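Long-range contacts in endo-1,3-beta-glucanase, family GH16 (Zobellia galactanivorans, PDB 4CRQ), which probably hydrolyses internal beta-1,3-glucosidic bonds of laminarin through its family 16 glycoside hydrolase catalytic module, the part described here: residues I52-E57 / Y64-M69; I86-G91 / M119-N124; Q92-A97 / M202-D207; Q155-S160 / F171-Q176. The protein carries 1 engineered substitution. One frame throughout, in Å; residues are numbered along the deposited sequence.

Contact 1. Residues I52-E57 / Y64-M69; sequences ITAKHE and YTSARM. With ACT (acetate ion), chain F.
Thr65 holds OG1 between its backbone N and carbonyl carbon (chi1 57°), while Glu57 sends CG anti to its own N (chi1 173°) and runs extended, which brings the hydroxyl and the carboxylate together on one face of the hairpin. Thr65 OG1 donates to Glu57 OE1 at 2.7 Å, meeting the oxygen from above the carboxylate plane, 40° out of it. The methyl Thr65 CG2 also lies against this end, 3.4 Å from Glu57 OE1. On the same face the aliphatic part of Lys55 passes the hydroxyl, CB being 3.6 Å from Thr65 OG1, before the chain leads away. In the backbone, Lys55 and Thr65 form an antiparallel hydrogen-bonded pair, with Lys55 N to Thr65 O at 2.8 Å and a return bond from Thr65 N to Lys55 O. His56 and Tyr64 share the other face, their rings meeting obliquely. Farther along, Ile52 CG2 packs on Ala67 CB at 3.9 Å. Arg68, paired through NE with Glu22, also bonds an acetate probably from the crystallisation liquor, NH2 to acetate O at 3.0 Å. Thr65 OG1 thus links Glu57 to Asn42 ND2, and its short bond from a neutral donor is likely to steady the carboxylate charge, to which Arg39 adds a long, weak ion pair.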
loop_
_atom_site.group_PDB
_atom_site.type_symbol
_atom_site.label_atom_id
_atom_site.label_comp_id
_atom_site.label_asym_id
_atom_site.label_seq_id
_atom_site.Cartn_x
_atom_site.Cartn_y
_atom_site.Cartn_z
ATOM N N ILE A 52 -11.857 -1.354 4.507
ATOM C CA ILE A 52 -11.089 -2.537 4.945
ATOM C C ILE A 52 -11.150 -2.511 6.468
ATOM O O ILE A 52 -10.694 -1.535 7.125
ATOM C CB ILE A 52 -9.638 -2.540 4.434
ATOM C CG1 ILE A 52 -9.597 -2.720 2.897
ATOM C CG2 ILE A 52 -8.772 -3.580 5.203
ATOM C CD1 ILE A 52 -8.216 -2.535 2.295
ATOM N N THR A 53 -11.693 -3.590 7.039
ATOM C CA THR A 53 -11.878 -3.659 8.487
ATOM C C THR A 53 -10.960 -4.688 9.129
ATOM O O THR A 53 -10.991 -5.855 8.734
ATOM C CB THR A 53 -13.361 -3.990 8.847
ATOM O OG1 THR A 53 -14.235 -3.042 8.223
ATOM C CG2 THR A 53 -13.586 -3.962 10.377
ATOM N N ALA A 54 -10.143 -4.251 10.095
ATOM C CA ALA A 54 -9.318 -5.152 10.912
ATOM C C ALA A 54 -10.138 -5.509 12.150
ATOM O O ALA A 54 -10.684 -4.605 12.805
ATOM C CB ALA A 54 -7.995 -4.498 11.312
ATOM N N LYS A 55 -10.234 -6.804 12.460
ATOM C CA LYS A 55 -11.064 -7.284 13.555
ATOM C C LYS A 55 -10.270 -8.131 14.481
ATOM O O LYS A 55 -9.319 -8.809 14.065
ATOM C CB LYS A 55 -12.215 -8.171 13.005
ATOM C CG LYS A 55 -13.193 -7.524 11.993
ATOM C CD LYS A 55 -14.242 -8.513 11.420
ATOM C CE LYS A 55 -15.016 -7.936 10.239
ATOM N NZ LYS A 55 -16.078 -8.900 9.807
ATOM N N HIS A 56 -10.677 -8.092 15.745
ATOM C CA HIS A 56 -10.219 -9.047 16.722
ATOM C C HIS A 56 -11.138 -10.241 16.512
ATOM O O HIS A 56 -12.297 -10.216 16.926
ATOM C CB HIS A 56 -10.284 -8.460 18.125
ATOM C CG HIS A 56 -9.853 -9.428 19.190
ATOM N ND1 HIS A 56 -10.182 -9.294 20.498
ATOM C CD2 HIS A 56 -9.099 -10.587 19.094
ATOM C CE1 HIS A 56 -9.659 -10.311 21.198
ATOM N NE2 HIS A 56 -8.995 -11.107 20.349
ATOM N N GLU A 57 -10.630 -11.280 15.845
ATOM C CA GLU A 57 -11.425 -12.432 15.450
ATOM C C GLU A 57 -10.524 -13.631 15.307
ATOM O O GLU A 57 -9.584 -13.588 14.506
ATOM C CB GLU A 57 -12.142 -12.146 14.097
ATOM C CG GLU A 57 -12.879 -13.357 13.516
ATOM C CD GLU A 57 -13.326 -13.212 12.073
ATOM O OE1 GLU A 57 -13.151 -12.117 11.486
ATOM O OE2 GLU A 57 -13.862 -14.233 11.530
ATOM N N TYR A 64 -6.520 -12.145 14.535
ATOM C CA TYR A 64 -7.013 -10.951 13.807
ATOM C C TYR A 64 -7.339 -11.329 12.384
ATOM O O TYR A 64 -6.684 -12.202 11.818
ATOM C CB TYR A 64 -5.977 -9.799 13.774
ATOM C CG TYR A 64 -5.428 -9.500 15.172
ATOM C CD1 TYR A 64 -6.212 -8.811 16.133
ATOM C CD2 TYR A 64 -4.139 -9.921 15.553
ATOM C CE1 TYR A 64 -5.715 -8.544 17.421
ATOM C CE2 TYR A 64 -3.626 -9.658 16.841
ATOM C CZ TYR A 64 -4.425 -8.977 17.760
ATOM O OH TYR A 64 -3.973 -8.713 19.025
ATOM N N THR A 65 -8.326 -10.648 11.829
ATOM C CA THR A 65 -8.620 -10.736 10.400
ATOM C C THR A 65 -8.595 -9.338 9.811
ATOM O O THR A 65 -8.844 -8.352 10.516
ATOM C CB THR A 65 -9.980 -11.420 10.105
ATOM O OG1 THR A 65 -11.015 -10.696 10.793
ATOM C CG2 THR A 65 -9.964 -12.917 10.518
ATOM N N SER A 66 -8.297 -9.244 8.509
ATOM C CA SER A 66 -8.322 -7.969 7.802
ATOM C C SER A 66 -8.414 -8.316 6.314
ATOM O O SER A 66 -8.715 -9.484 5.983
ATOM C CB SER A 66 -7.068 -7.153 8.128
ATOM O OG SER A 66 -7.194 -5.822 7.618
ATOM N N ALA A 67 -8.165 -7.346 5.429
ATOM C CA ALA A 67 -8.188 -7.597 3.994
ATOM C C ALA A 67 -6.959 -7.048 3.305
ATOM O O ALA A 67 -6.357 -6.087 3.770
ATOM C CB ALA A 67 -9.436 -7.004 3.358
ATOM N N ARG A 68 -6.601 -7.696 2.202
ATOM C CA ARG A 68 -5.503 -7.313 1.333
ATOM C C ARG A 68 -5.979 -7.562 -0.095
ATOM O O ARG A 68 -6.422 -8.669 -0.427
ATOM C CB ARG A 68 -4.227 -8.113 1.654
ATOM C CG ARG A 68 -3.072 -7.872 0.673
ATOM C CD ARG A 68 -1.769 -8.432 1.247
ATOM N NE ARG A 68 -0.724 -8.602 0.227
ATOM C CZ ARG A 68 0.596 -8.612 0.474
ATOM N NH1 ARG A 68 1.058 -8.414 1.718
ATOM N NH2 ARG A 68 1.448 -8.796 -0.527
ATOM N N MET A 69 -5.886 -6.526 -0.930
ATOM C CA MET A 69 -6.390 -6.550 -2.299
ATOM C C MET A 69 -5.336 -6.075 -3.270
ATOM O O MET A 69 -4.547 -5.218 -2.916
ATOM C CB MET A 69 -7.536 -5.551 -2.389
ATOM C CG MET A 69 -8.720 -5.801 -1.506
ATOM S SD MET A 69 -9.676 -4.281 -1.320
ATOM C CE MET A 69 -10.299 -3.930 -2.985
HETATM C C ACT F . 1.443 -10.824 -3.913
HETATM O O ACT F . 0.722 -10.371 -3.000
HETATM O OXT ACT F . 1.127 -11.740 -4.725
HETATM C CH3 ACT F . 2.784 -10.216 -4.025
#

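Contact 2. Residues I86-G91 / M119-N124; sequences IALPSG and MSRINN. Engineered in segment 119-124: Ser120 (natural residue Glu).
Arg121 reaches across to Leu88 and Ser90 in an extended chain whose CG is anti to the backbone N (chi1 -177°). From CB the chain passes through CG to CD, which lies 3.9 Å from Leu88 CD1 where the two side chains run alongside in opposite senses. NE bonds the carbonyl O of Ala125. At the tip NH1 and NH2 grip one atom end-on: Ser90 OG accepts from NH1 of Arg121 at 2.9 Å and from NH2 of Arg121 at 3.0 Å, lying 5° out of the guanidinium plane. NH1 also donates to a water that in turn donates to Pro89 O, 2.6 Å from the water oxygen. Over the centre of one guanidinium face stands Asn123 O, 4.0 Å above the plane. Met119 bends at chi2 and chi3 and meets Leu88 and Ile86 tip to tip, its CE 4.1 Å from Ile86 CD1. A leucine in place of Arg121 would probably leave Ser90 OG without its two donors and Ala125 O without the NE bond, setting the 89-91 loop freer to move. The contact joins the end of strand 80-87 to segment 119-124, which carries the engineered Ser120, within the family 16 beta-sandwich. It is apolar around Ile86, Leu88 and Met119 and polar where Ser90 and Pro89 meet the Arg121 tip, a cation held by neutral oxygens whose dipoles are likely to stabilise its charge.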
loop_
_atom_site.group_PDB
_atom_site.type_symbol
_atom_site.label_atom_id
_atom_site.label_comp_id
_atom_site.label_asym_id
_atom_site.label_seq_id
_atom_site.Cartn_x
_atom_site.Cartn_y
_atom_site.Cartn_z
ATOM N N ILE A 86 -7.784 8.691 1.265
ATOM C CA ILE A 86 -7.859 7.708 2.362
ATOM C C ILE A 86 -7.987 8.368 3.731
ATOM O O ILE A 86 -7.307 9.379 3.997
ATOM C CB ILE A 86 -6.573 6.823 2.367
ATOM C CG1 ILE A 86 -6.364 6.118 1.011
ATOM C CG2 ILE A 86 -6.588 5.747 3.474
ATOM C CD1 ILE A 86 -5.057 5.318 0.899
ATOM N N ALA A 87 -8.820 7.769 4.593
ATOM C CA ALA A 87 -8.982 8.162 6.005
ATOM C C ALA A 87 -8.557 6.930 6.807
ATOM O O ALA A 87 -8.983 5.816 6.512
ATOM C CB ALA A 87 -10.410 8.575 6.319
ATOM N N LEU A 88 -7.718 7.107 7.827
ATOM C CA LEU A 88 -7.115 5.994 8.549
ATOM C C LEU A 88 -7.515 5.902 10.011
ATOM O O LEU A 88 -7.669 6.929 10.658
ATOM C CB LEU A 88 -5.578 6.166 8.502
ATOM C CG LEU A 88 -4.908 6.107 7.114
ATOM C CD1 LEU A 88 -3.424 6.464 7.202
ATOM C CD2 LEU A 88 -5.120 4.722 6.459
ATOM N N PRO A 89 -7.666 4.666 10.534
ATOM C CA PRO A 89 -7.979 4.479 11.946
ATOM C C PRO A 89 -6.685 4.551 12.749
ATOM O O PRO A 89 -5.620 4.394 12.169
ATOM C CB PRO A 89 -8.539 3.070 11.989
ATOM C CG PRO A 89 -7.831 2.343 10.871
ATOM C CD PRO A 89 -7.567 3.373 9.803
ATOM N N SER A 90 -6.742 4.771 14.058
ATOM C CA SER A 90 -5.503 4.819 14.839
ATOM C C SER A 90 -5.528 3.767 15.936
ATOM O O SER A 90 -6.582 3.541 16.521
ATOM C CB SER A 90 -5.284 6.227 15.406
ATOM O OG SER A 90 -5.001 7.168 14.364
ATOM N N GLY A 91 -4.392 3.127 16.204
ATOM C CA GLY A 91 -4.339 2.150 17.286
ATOM C C GLY A 91 -3.058 1.379 17.207
ATOM O O GLY A 91 -2.614 1.050 16.086
ATOM N N MET A 119 1.860 5.101 0.498
ATOM C CA MET A 119 1.561 5.503 1.858
ATOM C C MET A 119 1.672 4.270 2.747
ATOM O O MET A 119 1.131 3.219 2.393
ATOM C CB MET A 119 0.134 6.095 1.949
ATOM C CG MET A 119 -0.314 6.524 3.368
ATOM S SD MET A 119 -0.740 5.189 4.524
ATOM C CE MET A 119 -2.162 4.424 3.722
ATOM N N SER A 120 2.375 4.399 3.881
ATOM C CA SER A 120 2.238 3.400 4.959
ATOM C C SER A 120 2.251 4.181 6.283
ATOM O O SER A 120 2.794 5.288 6.373
ATOM C CB SER A 120 3.293 2.297 4.897
ATOM O OG SER A 120 4.576 2.835 5.076
ATOM N N ARG A 121 1.611 3.606 7.299
ATOM C CA ARG A 121 1.580 4.212 8.625
ATOM C C ARG A 121 1.578 3.101 9.649
ATOM O O ARG A 121 1.065 2.023 9.370
ATOM C CB ARG A 121 0.322 5.089 8.788
ATOM C CG ARG A 121 0.249 5.825 10.131
ATOM C CD ARG A 121 -1.128 6.375 10.355
ATOM N NE ARG A 121 -1.217 7.101 11.617
ATOM C CZ ARG A 121 -2.312 7.187 12.359
ATOM N NH1 ARG A 121 -3.439 6.570 11.979
ATOM N NH2 ARG A 121 -2.271 7.894 13.490
ATOM N N ILE A 122 2.148 3.372 10.824
ATOM C CA ILE A 122 2.047 2.408 11.928
ATOM C C ILE A 122 1.461 3.032 13.187
ATOM O O ILE A 122 1.681 4.237 13.475
ATOM C CB ILE A 122 3.417 1.733 12.271
ATOM C CG1 ILE A 122 4.493 2.799 12.582
ATOM C CG2 ILE A 122 3.830 0.769 11.152
ATOM C CD1 ILE A 122 5.708 2.262 13.309
ATOM N N ASN A 123 0.722 2.199 13.921
ATOM C CA ASN A 123 0.301 2.517 15.303
ATOM C C ASN A 123 -0.474 3.836 15.354
ATOM O O ASN A 123 -1.403 3.991 14.575
ATOM C CB ASN A 123 1.524 2.476 16.256
ATOM C CG ASN A 123 2.256 1.146 16.197
ATOM O OD1 ASN A 123 1.630 0.095 16.023
ATOM N ND2 ASN A 123 3.578 1.179 16.343
ATOM N N ASN A 124 -0.118 4.763 16.246
ATOM C CA ASN A 124 -0.794 6.069 16.332
ATOM C C ASN A 124 0.068 7.215 15.805
ATOM O O ASN A 124 -0.184 8.386 16.152
ATOM C CB ASN A 124 -1.193 6.362 17.802
ATOM C CG ASN A 124 -2.249 5.416 18.333
ATOM O OD1 ASN A 124 -3.363 5.382 17.826
ATOM N ND2 ASN A 124 -1.905 4.645 19.363
HETATM O O HOH W 1 -3.624 4.056 10.486
#

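Contact 3. Residues Q92-A97 / M202-D207; sequences QGLWPA and MAVGGD
Trp95 and Met202 bury the most surface here, on opposite faces of the paired strands, with Ala203 against the indole. A chi1 of -177° sets Trp95 CG anti to the backbone N, and CE3 of the Trp95 ring comes within 4.0 Å of Ala203 CB. The ring edge also meets Gly205 O, in plane and 3.6 Å from Trp95 CE3; this buried carbonyl has no hydrogen-bond partner in the model. Gly206 passes close to Trp95 CZ3, where a CB would collide with that atom. On the other face Met202, its CG anti to the backbone N, sets CG 4.1 Å from Pro96 CB, and Leu94 CD2 approaches both its sulphur and Val204 CG2. Between the faces the backbones bond in antiparallel fashion, Trp95 and Ala203 through both their N and O atoms, and beyond the strand ends a nearly straight bond runs from Gly205 N to Gly93 O at 2.8 Å. The Trp95 ring further meets that of Trp208 at about 90°, and Met202 touches Met222 of strand 220-231. Strands 94-102 and 196-204 are thus antiparallel neighbours in the beta-sandwich (jelly roll) expected of family 16 hydrolases, in the concanavalin-like clan.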
loop_
_atom_site.group_PDB
_atom_site.type_symbol
_atom_site.label_atom_id
_atom_site.label_comp_id
_atom_site.label_asym_id
_atom_site.label_seq_id
_atom_site.Cartn_x
_atom_site.Cartn_y
_atom_site.Cartn_z
ATOM N N GLN A 92 -2.473 1.081 18.377
ATOM C CA GLN A 92 -1.234 0.299 18.482
ATOM C C GLN A 92 -1.453 -1.005 17.717
ATOM O O GLN A 92 -2.463 -1.700 17.946
ATOM C CB GLN A 92 -0.841 0.072 19.970
ATOM C CG GLN A 92 0.593 -0.359 20.228
ATOM C CD GLN A 92 1.635 0.630 19.716
ATOM O OE1 GLN A 92 2.702 0.212 19.309
ATOM N NE2 GLN A 92 1.326 1.941 19.718
ATOM N N GLY A 93 -0.531 -1.313 16.804
ATOM C CA GLY A 93 -0.586 -2.540 16.007
ATOM C C GLY A 93 -1.074 -2.343 14.581
ATOM O O GLY A 93 -0.771 -3.177 13.716
ATOM N N LEU A 94 -1.822 -1.269 14.318
ATOM C CA LEU A 94 -2.430 -1.095 12.974
ATOM C C LEU A 94 -1.413 -0.675 11.944
ATOM O O LEU A 94 -0.588 0.212 12.219
ATOM C CB LEU A 94 -3.628 -0.114 12.990
ATOM C CG LEU A 94 -4.820 -0.593 13.850
ATOM C CD1 LEU A 94 -5.866 0.505 13.909
ATOM C CD2 LEU A 94 -5.409 -1.925 13.344
ATOM N N TRP A 95 -1.479 -1.290 10.751
ATOM C CA TRP A 95 -0.478 -1.045 9.718
ATOM C C TRP A 95 -1.085 -0.993 8.330
ATOM O O TRP A 95 -0.953 -1.957 7.558
ATOM C CB TRP A 95 0.653 -2.066 9.907
ATOM C CG TRP A 95 1.843 -1.952 8.990
ATOM C CD1 TRP A 95 2.222 -0.876 8.173
ATOM C CD2 TRP A 95 2.866 -2.958 8.801
ATOM N NE1 TRP A 95 3.372 -1.163 7.492
ATOM C CE2 TRP A 95 3.823 -2.401 7.827
ATOM C CE3 TRP A 95 3.081 -4.238 9.309
ATOM C CZ2 TRP A 95 4.950 -3.117 7.404
ATOM C CZ3 TRP A 95 4.217 -4.950 8.880
ATOM C CH2 TRP A 95 5.129 -4.401 7.948
ATOM N N PRO A 96 -1.743 0.132 8.009
ATOM C CA PRO A 96 -2.344 0.267 6.693
ATOM C C PRO A 96 -1.299 0.626 5.633
ATOM O O PRO A 96 -0.247 1.222 5.959
ATOM C CB PRO A 96 -3.298 1.457 6.889
ATOM C CG PRO A 96 -2.565 2.344 7.891
ATOM C CD PRO A 96 -2.015 1.330 8.863
ATOM N N ALA A 97 -1.580 0.269 4.368
ATOM C CA ALA A 97 -0.657 0.634 3.277
ATOM C C ALA A 97 -1.349 0.713 1.926
ATOM O O ALA A 97 -2.333 0.003 1.713
ATOM C CB ALA A 97 0.526 -0.353 3.201
ATOM N N MET A 202 -4.642 -3.626 5.248
ATOM C CA MET A 202 -4.325 -3.163 6.596
ATOM C C MET A 202 -3.846 -4.370 7.407
ATOM O O MET A 202 -4.644 -5.282 7.685
ATOM C CB MET A 202 -5.483 -2.443 7.295
ATOM C CG MET A 202 -5.034 -1.851 8.656
ATOM S SD MET A 202 -6.136 -0.522 9.229
ATOM C CE MET A 202 -7.774 -1.273 9.144
ATOM N N ALA A 203 -2.556 -4.393 7.764
ATOM C CA ALA A 203 -2.002 -5.464 8.580
ATOM C C ALA A 203 -2.240 -5.144 10.065
ATOM O O ALA A 203 -2.532 -3.981 10.425
ATOM C CB ALA A 203 -0.516 -5.665 8.287
ATOM N N VAL A 204 -2.147 -6.180 10.910
ATOM C CA VAL A 204 -2.172 -6.019 12.360
ATOM C C VAL A 204 -0.902 -6.688 12.903
ATOM O O VAL A 204 -0.713 -7.927 12.757
ATOM C CB VAL A 204 -3.420 -6.635 13.025
ATOM C CG1 VAL A 204 -3.414 -6.386 14.531
ATOM C CG2 VAL A 204 -4.703 -6.106 12.364
ATOM N N GLY A 205 -0.035 -5.877 13.535
ATOM C CA GLY A 205 1.266 -6.338 14.067
ATOM C C GLY A 205 2.275 -6.645 12.972
ATOM O O GLY A 205 1.967 -6.638 11.770
ATOM N N GLY A 206 3.508 -6.908 13.389
ATOM C CA GLY A 206 4.575 -7.202 12.436
ATOM C C GLY A 206 5.834 -6.548 12.914
ATOM O O GLY A 206 5.807 -5.809 13.922
ATOM N N ASP A 207 6.927 -6.803 12.192
ATOM C CA ASP A 207 8.257 -6.316 12.617
ATOM C C ASP A 207 8.294 -4.811 12.861
ATOM O O ASP A 207 8.812 -4.357 13.885
ATOM C CB ASP A 207 9.335 -6.753 11.614
ATOM C CG ASP A 207 9.450 -8.267 11.507
ATOM O OD1 ASP A 207 9.198 -8.983 12.508
ATOM O OD2 ASP A 207 9.803 -8.746 10.410
#

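Contact 4. Residues Q155-S160 / F171-Q176; sequences QYHIYS and FVDGQQ
His157 ND1 donates to Asp173 OD2 at 2.7 Å and 175°, at the turn of the beta-meander formed by strands 156-163, 167-172 and 175-181. The bond reaches the syn side of the oxygen, which lies in the ring plane although the two flat groups are turned 37° apart. The other oxygen, OD1 of Asp173, accepts from Ile158 N at 2.9 Å, again on a syn side. With Asp173 N bonded to Ile158 O at 2.8 Å, backbone and side chain both tie the second residue of the type I' turn Val172-Gln175 to the preceding strand 156-163. His157 NE2 is bonded to Asp152 O, so both ring nitrogens are engaged and the ring rotation is fixed. An alanine at His157 is likely to strip Asp173 OD2 of its donor and Asp152 O of its NE2 bond. Farther along, Val172 flanks the Tyr159 ring, with CD1 of Tyr159 3.6 Å from CG2 of Val172. On the opposite face Ser160 OG sits 3.4 Å from Phe171 CB and shares a water with Ile158 O and Gly174 N, the water oxygen lying 3.1 Å from Gly174 N.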
loop_
_atom_site.group_PDB
_atom_site.type_symbol
_atom_site.label_atom_id
_atom_site.label_comp_id
_atom_site.label_asym_id
_atom_site.label_seq_id
_atom_site.Cartn_x
_atom_site.Cartn_y
_atom_site.Cartn_z
ATOM N N GLN A 155 -8.758 12.002 9.315
ATOM C CA GLN A 155 -9.455 12.720 8.257
ATOM C C GLN A 155 -9.011 12.162 6.909
ATOM O O GLN A 155 -7.984 11.442 6.832
ATOM C CB GLN A 155 -9.073 14.193 8.297
ATOM C CG GLN A 155 -9.551 14.913 9.555
ATOM C CD GLN A 155 -8.905 16.286 9.729
ATOM O OE1 GLN A 155 -8.080 16.693 8.910
ATOM N NE2 GLN A 155 -9.265 17.005 10.816
ATOM N N TYR A 156 -9.767 12.487 5.834
ATOM C CA TYR A 156 -9.278 12.137 4.492
ATOM C C TYR A 156 -8.036 12.970 4.127
ATOM O O TYR A 156 -7.954 14.164 4.449
ATOM C CB TYR A 156 -10.326 12.336 3.405
ATOM C CG TYR A 156 -11.384 11.268 3.464
ATOM C CD1 TYR A 156 -11.179 10.005 2.858
ATOM C CD2 TYR A 156 -12.606 11.509 4.127
ATOM C CE1 TYR A 156 -12.157 9.013 2.915
ATOM C CE2 TYR A 156 -13.591 10.539 4.193
ATOM C CZ TYR A 156 -13.388 9.294 3.587
ATOM O OH TYR A 156 -14.425 8.374 3.678
ATOM N N HIS A 157 -7.089 12.311 3.452
ATOM C CA HIS A 157 -5.943 12.962 2.819
ATOM C C HIS A 157 -5.716 12.338 1.473
ATOM O O HIS A 157 -6.156 11.201 1.229
ATOM C CB HIS A 157 -4.691 12.840 3.675
ATOM C CG HIS A 157 -4.811 13.554 5.000
ATOM N ND1 HIS A 157 -4.524 14.873 5.149
ATOM C CD2 HIS A 157 -5.223 13.099 6.248
ATOM C CE1 HIS A 157 -4.738 15.231 6.442
ATOM N NE2 HIS A 157 -5.164 14.155 7.108
ATOM N N ILE A 158 -5.024 13.051 0.593
ATOM C CA ILE A 158 -4.657 12.512 -0.723
ATOM C C ILE A 158 -3.213 12.001 -0.633
ATOM O O ILE A 158 -2.295 12.773 -0.304
ATOM C CB ILE A 158 -4.734 13.578 -1.835
ATOM C CG1 ILE A 158 -6.085 14.351 -1.792
ATOM C CG2 ILE A 158 -4.430 12.944 -3.208
ATOM C CD1 ILE A 158 -7.369 13.532 -1.975
ATOM N N TYR A 159 -3.013 10.706 -0.927
ATOM C CA TYR A 159 -1.663 10.123 -0.930
ATOM C C TYR A 159 -1.307 9.793 -2.360
ATOM O O TYR A 159 -2.082 9.082 -3.020
ATOM C CB TYR A 159 -1.637 8.867 -0.084
ATOM C CG TYR A 159 -1.987 9.165 1.360
ATOM C CD1 TYR A 159 -1.006 9.671 2.236
ATOM C CD2 TYR A 159 -3.300 8.963 1.857
ATOM C CE1 TYR A 159 -1.316 9.959 3.551
ATOM C CE2 TYR A 159 -3.616 9.249 3.199
ATOM C CZ TYR A 159 -2.617 9.746 4.049
ATOM O OH TYR A 159 -2.849 10.043 5.381
ATOM N N SER A 160 -0.161 10.283 -2.874
ATOM C CA SER A 160 0.157 10.012 -4.274
ATOM C C SER A 160 1.653 9.894 -4.502
ATOM O O SER A 160 2.460 10.357 -3.679
ATOM C CB SER A 160 -0.412 11.140 -5.167
ATOM O OG SER A 160 0.250 12.363 -4.875
ATOM N N PHE A 171 3.887 12.531 -2.323
ATOM C CA PHE A 171 3.100 13.671 -1.864
ATOM C C PHE A 171 2.016 13.247 -0.895
ATOM O O PHE A 171 1.482 12.131 -1.008
ATOM C CB PHE A 171 2.383 14.347 -3.050
ATOM C CG PHE A 171 3.289 14.706 -4.222
ATOM C CD1 PHE A 171 3.598 13.744 -5.208
ATOM C CD2 PHE A 171 3.833 15.995 -4.354
ATOM C CE1 PHE A 171 4.424 14.061 -6.293
ATOM C CE2 PHE A 171 4.667 16.317 -5.443
ATOM C CZ PHE A 171 4.963 15.353 -6.410
ATOM N N VAL A 172 1.705 14.146 0.042
ATOM C CA VAL A 172 0.510 14.020 0.876
ATOM C C VAL A 172 -0.141 15.359 0.666
ATOM O O VAL A 172 0.522 16.398 0.879
ATOM C CB VAL A 172 0.751 13.722 2.377
ATOM C CG1 VAL A 172 -0.574 13.810 3.163
ATOM C CG2 VAL A 172 1.384 12.356 2.545
ATOM N N ASP A 173 -1.410 15.334 0.219
ATOM C CA ASP A 173 -2.172 16.560 -0.039
ATOM C C ASP A 173 -1.375 17.536 -0.933
ATOM O O ASP A 173 -1.427 18.772 -0.746
ATOM C CB ASP A 173 -2.558 17.220 1.307
ATOM C CG ASP A 173 -3.628 16.441 2.084
ATOM O OD1 ASP A 173 -4.444 15.700 1.471
ATOM O OD2 ASP A 173 -3.649 16.590 3.326
ATOM N N GLY A 174 -0.629 16.994 -1.904
ATOM C CA GLY A 174 0.167 17.812 -2.814
ATOM C C GLY A 174 1.504 18.301 -2.318
ATOM O O GLY A 174 2.217 18.958 -3.079
ATOM N N GLN A 175 1.857 17.985 -1.074
ATOM C CA GLN A 175 3.125 18.420 -0.505
ATOM C C GLN A 175 4.161 17.323 -0.721
ATOM O O GLN A 175 3.997 16.212 -0.200
ATOM C CB GLN A 175 2.967 18.749 0.982
ATOM C CG GLN A 175 4.272 19.088 1.692
ATOM C CD GLN A 175 4.051 19.471 3.135
ATOM O OE1 GLN A 175 3.226 20.339 3.441
ATOM N NE2 GLN A 175 4.784 18.835 4.034
ATOM N N GLN A 176 5.215 17.638 -1.474
ATOM C CA GLN A 176 6.260 16.666 -1.729
ATOM C C GLN A 176 7.084 16.419 -0.461
ATOM O O GLN A 176 7.420 17.380 0.234
ATOM C CB GLN A 176 7.128 17.128 -2.906
ATOM C CG GLN A 176 8.124 16.099 -3.386
ATOM C CD GLN A 176 8.935 16.566 -4.576
ATOM O OE1 GLN A 176 8.430 17.254 -5.468
ATOM N NE2 GLN A 176 10.203 16.178 -4.603
HETATM O O HOH W 2 -1.125 14.157 -2.932
#

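Overall arrangement
Contact 3 is the most thoroughly buried of the four, and contact 1, also largely buried, touches it directly: Ser66 OG bonds Met202 O, and Ala54 and Tyr64 pack on Val204, so strands 49-59, 62-70, 196-204 and 94-102 are joined side by side. Contact 2 continues from contact 3 through Asn123, bonded to Gly93 and Leu94, and reaches contact 4 where Ile86 O meets His157 N and Met119 packs on Tyr159. Contacts 2 and 4 are only partly buried. Contacts 1 and 4 are both hairpins with a carboxylate taking a side-chain donor, a hydroxyl in one and an imidazole in the other; contact 2 relies on a guanidinium and water, whereas contact 3 combines backbone bonds with apolar packing.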